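Local coordinates for protein IscA (Thermosynechococcus elongatus, PDB 1X0G) that binds a [2Fe-2S] cluster in an asymmetric homodimer and serves as a scaffold for iron-sulfur cluster biosynthesis, at the interface of chains A and B. Coordinates in Å, arbitrary orientation; residue numbers count along the deposited sequence, not the author numbering. Chains: chain A/B, IscA.

The interface of chains A and B. Residues chain A 1-3; chain B 55, 57-58, 64, 71, 75-77.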
ATOM      1  N   MET A   1       0.777  17.543 -10.164  1.00 75.00           N
ATOM      2  CA  MET A   1       1.184  17.576  -8.743  1.00 75.79           C
ATOM      3  C   MET A   1       0.038  16.888  -8.011  1.00 74.57           C
ATOM      4  O   MET A   1      -0.473  15.901  -8.516  1.00 75.52           O
ATOM      5  CB  MET A   1       1.471  19.019  -8.267  1.00 75.93           C
ATOM      6  CG  MET A   1       2.132  19.125  -6.827  1.00 82.34           C
ATOM      7  SD  MET A   1       3.239  17.816  -5.960  1.00 90.83           S
ATOM      8  CE  MET A   1       4.775  17.935  -6.922  1.00 86.97           C
ATOM      9  N   VAL A   2      -0.388  17.369  -6.857  1.00 72.87           N
ATOM     10  CA  VAL A   2      -1.557  16.779  -6.223  1.00 72.55           C
ATOM     11  C   VAL A   2      -2.911  17.198  -6.801  1.00 71.14           C
ATOM     12  O   VAL A   2      -3.162  18.358  -6.989  1.00 70.71           O
ATOM     13  CB  VAL A   2      -1.626  17.097  -4.731  1.00 73.19           C
ATOM     14  CG1 VAL A   2      -2.438  16.003  -4.026  1.00 75.31           C
ATOM     15  CG2 VAL A   2      -0.270  17.077  -4.132  1.00 74.31           C
ATOM     16  N   GLU A   3      -3.804  16.252  -7.034  1.00 69.98           N
ATOM     17  CA  GLU A   3      -5.187  16.615  -7.304  1.00 69.43           C
ATOM     18  C   GLU A   3      -6.162  16.320  -6.147  1.00 68.12           C
ATOM     19  O   GLU A   3      -6.002  15.373  -5.399  1.00 66.96           O
ATOM     20  CB  GLU A   3      -5.623  15.928  -8.537  1.00 69.67           C
ATOM     21  CG  GLU A   3      -4.507  15.046  -9.034  1.00 75.56           C
ATOM     22  CD  GLU A   3      -4.875  14.282 -10.327  1.00 81.57           C
ATOM     23  OE1 GLU A   3      -5.392  14.928 -11.260  1.00 82.97           O
ATOM     24  OE2 GLU A   3      -4.650  13.041 -10.416  1.00 86.35           O
TER
ATOM     25  N   LEU B  55       6.691  23.542  -0.910  1.00 62.87           N
ATOM     26  CA  LEU B  55       6.345  23.709  -2.272  1.00 63.78           C
ATOM     27  C   LEU B  55       4.876  24.028  -2.282  1.00 63.71           C
ATOM     28  O   LEU B  55       4.079  23.234  -1.762  1.00 64.67           O
ATOM     29  CB  LEU B  55       6.510  22.325  -2.893  1.00 64.35           C
ATOM     30  CG  LEU B  55       6.567  22.208  -4.397  1.00 69.33           C
ATOM     31  CD1 LEU B  55       8.030  21.926  -4.760  1.00 71.47           C
ATOM     32  CD2 LEU B  55       5.629  21.085  -4.842  1.00 71.59           C
ATOM     33  N   THR B  57       1.236  24.610  -4.297  1.00 65.08           N
ATOM     34  CA  THR B  57       0.531  24.232  -5.527  1.00 68.29           C
ATOM     35  C   THR B  57      -0.904  24.511  -5.313  1.00 69.97           C
ATOM     36  O   THR B  57      -1.282  25.287  -4.400  1.00 71.60           O
ATOM     37  CB  THR B  57       0.663  22.730  -6.044  1.00 68.23           C
ATOM     38  OG1 THR B  57       0.390  21.768  -4.998  1.00 70.28           O
ATOM     39  CG2 THR B  57       2.048  22.451  -6.677  1.00 72.30           C
ATOM     40  N   GLN B  58      -1.727  23.866  -6.132  1.00 71.27           N
ATOM     41  CA  GLN B  58      -3.123  24.245  -6.190  1.00 71.97           C
ATOM     42  C   GLN B  58      -3.983  23.218  -6.879  1.00 72.03           C
ATOM     43  O   GLN B  58      -3.651  22.658  -7.945  1.00 72.47           O
ATOM     44  CB  GLN B  58      -3.268  25.611  -6.886  1.00 72.11           C
ATOM     45  CG  GLN B  58      -3.264  26.785  -5.912  1.00 73.79           C
ATOM     46  CD  GLN B  58      -4.407  27.757  -6.196  1.00 77.76           C
ATOM     47  OE1 GLN B  58      -5.300  27.975  -5.355  1.00 78.38           O
ATOM     48  NE2 GLN B  58      -4.403  28.321  -7.401  1.00 76.33           N
ATOM     49  N   ILE B  64      -2.330  24.290  -1.399  1.00 62.40           N
ATOM     50  CA  ILE B  64      -1.769  23.027  -0.916  1.00 63.14           C
ATOM     51  C   ILE B  64      -0.271  23.229  -0.644  1.00 64.31           C
ATOM     52  O   ILE B  64       0.506  23.552  -1.583  1.00 65.09           O
ATOM     53  CB  ILE B  64      -1.913  21.985  -2.025  1.00 63.85           C
ATOM     54  CG1 ILE B  64      -3.407  21.855  -2.377  1.00 63.46           C
ATOM     55  CG2 ILE B  64      -1.149  20.690  -1.704  1.00 60.66           C
ATOM     56  CD1 ILE B  64      -3.674  20.868  -3.420  1.00 66.85           C
ATOM     57  N   ALA B  71       7.946  15.979  -2.042  1.00 66.77           N
ATOM     58  CA  ALA B  71       7.476  16.454  -3.308  1.00 67.95           C
ATOM     59  C   ALA B  71       7.551  15.420  -4.405  1.00 69.07           C
ATOM     60  O   ALA B  71       6.559  15.166  -5.102  1.00 69.49           O
ATOM     61  CB  ALA B  71       8.183  17.764  -3.718  1.00 67.77           C
ATOM     62  N   ARG B  75       3.993  14.133  -6.018  1.00 65.65           N
ATOM     63  CA  ARG B  75       3.726  14.323  -7.431  1.00 67.34           C
ATOM     64  C   ARG B  75       2.646  13.339  -7.946  1.00 67.75           C
ATOM     65  O   ARG B  75       2.787  12.152  -7.743  1.00 68.26           O
ATOM     66  CB  ARG B  75       5.015  14.151  -8.216  1.00 66.66           C
ATOM     67  CG  ARG B  75       4.906  14.684  -9.644  1.00 69.94           C
ATOM     68  CD  ARG B  75       6.260  15.135 -10.238  1.00 74.85           C
ATOM     69  NE  ARG B  75       6.616  16.500  -9.791  1.00 77.00           N
ATOM     70  CZ  ARG B  75       7.756  16.839  -9.177  1.00 77.38           C
ATOM     71  NH1 ARG B  75       8.694  15.907  -8.939  1.00 75.85           N
ATOM     72  NH2 ARG B  75       7.962  18.119  -8.814  1.00 75.14           N
ATOM     73  N   GLY B  76       1.562  13.825  -8.564  1.00 68.63           N
ATOM     74  CA  GLY B  76       0.510  12.936  -9.098  1.00 69.69           C
ATOM     75  C   GLY B  76      -0.421  12.247  -8.083  1.00 71.53           C
ATOM     76  O   GLY B  76      -1.313  11.485  -8.497  1.00 73.56           O
ATOM     77  N   LEU B  77      -0.203  12.456  -6.772  1.00 70.32           N
ATOM     78  CA  LEU B  77      -1.152  12.072  -5.767  1.00 68.97           C
ATOM     79  C   LEU B  77      -2.478  12.691  -6.104  1.00 69.21           C
ATOM     80  O   LEU B  77      -2.576  13.876  -6.412  1.00 69.11           O
ATOM     81  CB  LEU B  77      -0.696  12.560  -4.424  1.00 68.04           C
ATOM     82  CG  LEU B  77      -1.717  12.492  -3.320  1.00 68.31           C
ATOM     83  CD1 LEU B  77      -2.127  11.086  -3.141  1.00 65.12           C
ATOM     84  CD2 LEU B  77      -1.179  13.083  -2.022  1.00 65.84           C
TER
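The N-terminal residues of chain A run in extended form beside the B:Arg75–B:Leu77 turn, where B:Gly76 takes a positive phi of 73°, and the backbone of A:Glu3 gives its N to the carbonyl O of B:Leu77 at 2.7 Å. The donor lies in the plane of that carbonyl and the bond is fairly straight, 154° at the hydrogen; a weaker, more bent one joins B:Gly76 N to A:Met1 O. These two main-chain links hold the segment in register with the turn, an example of backbone pairing that sets the position while side chains make the packing. A:Met1 hides the most surface, 112 Å². Its CG stands anti to the backbone N (chi1 -171°), and bends at chi2 and chi3 fold the thioether toward chain B. The A:Met1 and B:Thr57 side chains cross at about a right angle, with CG of the methionine 3.3 Å from the methyl CG2 of the threonine. The methyl CE, 3.9 Å from CD2 of B:Leu55, sits over the face of the crossing B:Arg75 guanidinium, towards one edge, 3.7 Å from both NE and NH2. An alanine in place of A:Met1 would probably loosen the fit, because the thioether arm that bridges B:Thr57, B:Leu55 and B:Arg75 would be gone. A:Val2 lies side by side with B:Leu77, its CG1, anti to the backbone N, reaching CG of the leucine at 3.7 Å. The segment thus leads into strand 3-4 of chain A across strand 55-59 of chain B and the loop between its helix 71-74 and strand 78-84, one of two symmetry-related patches where the chains intertwine, consistent with domain swapping, within a four-chain assembly.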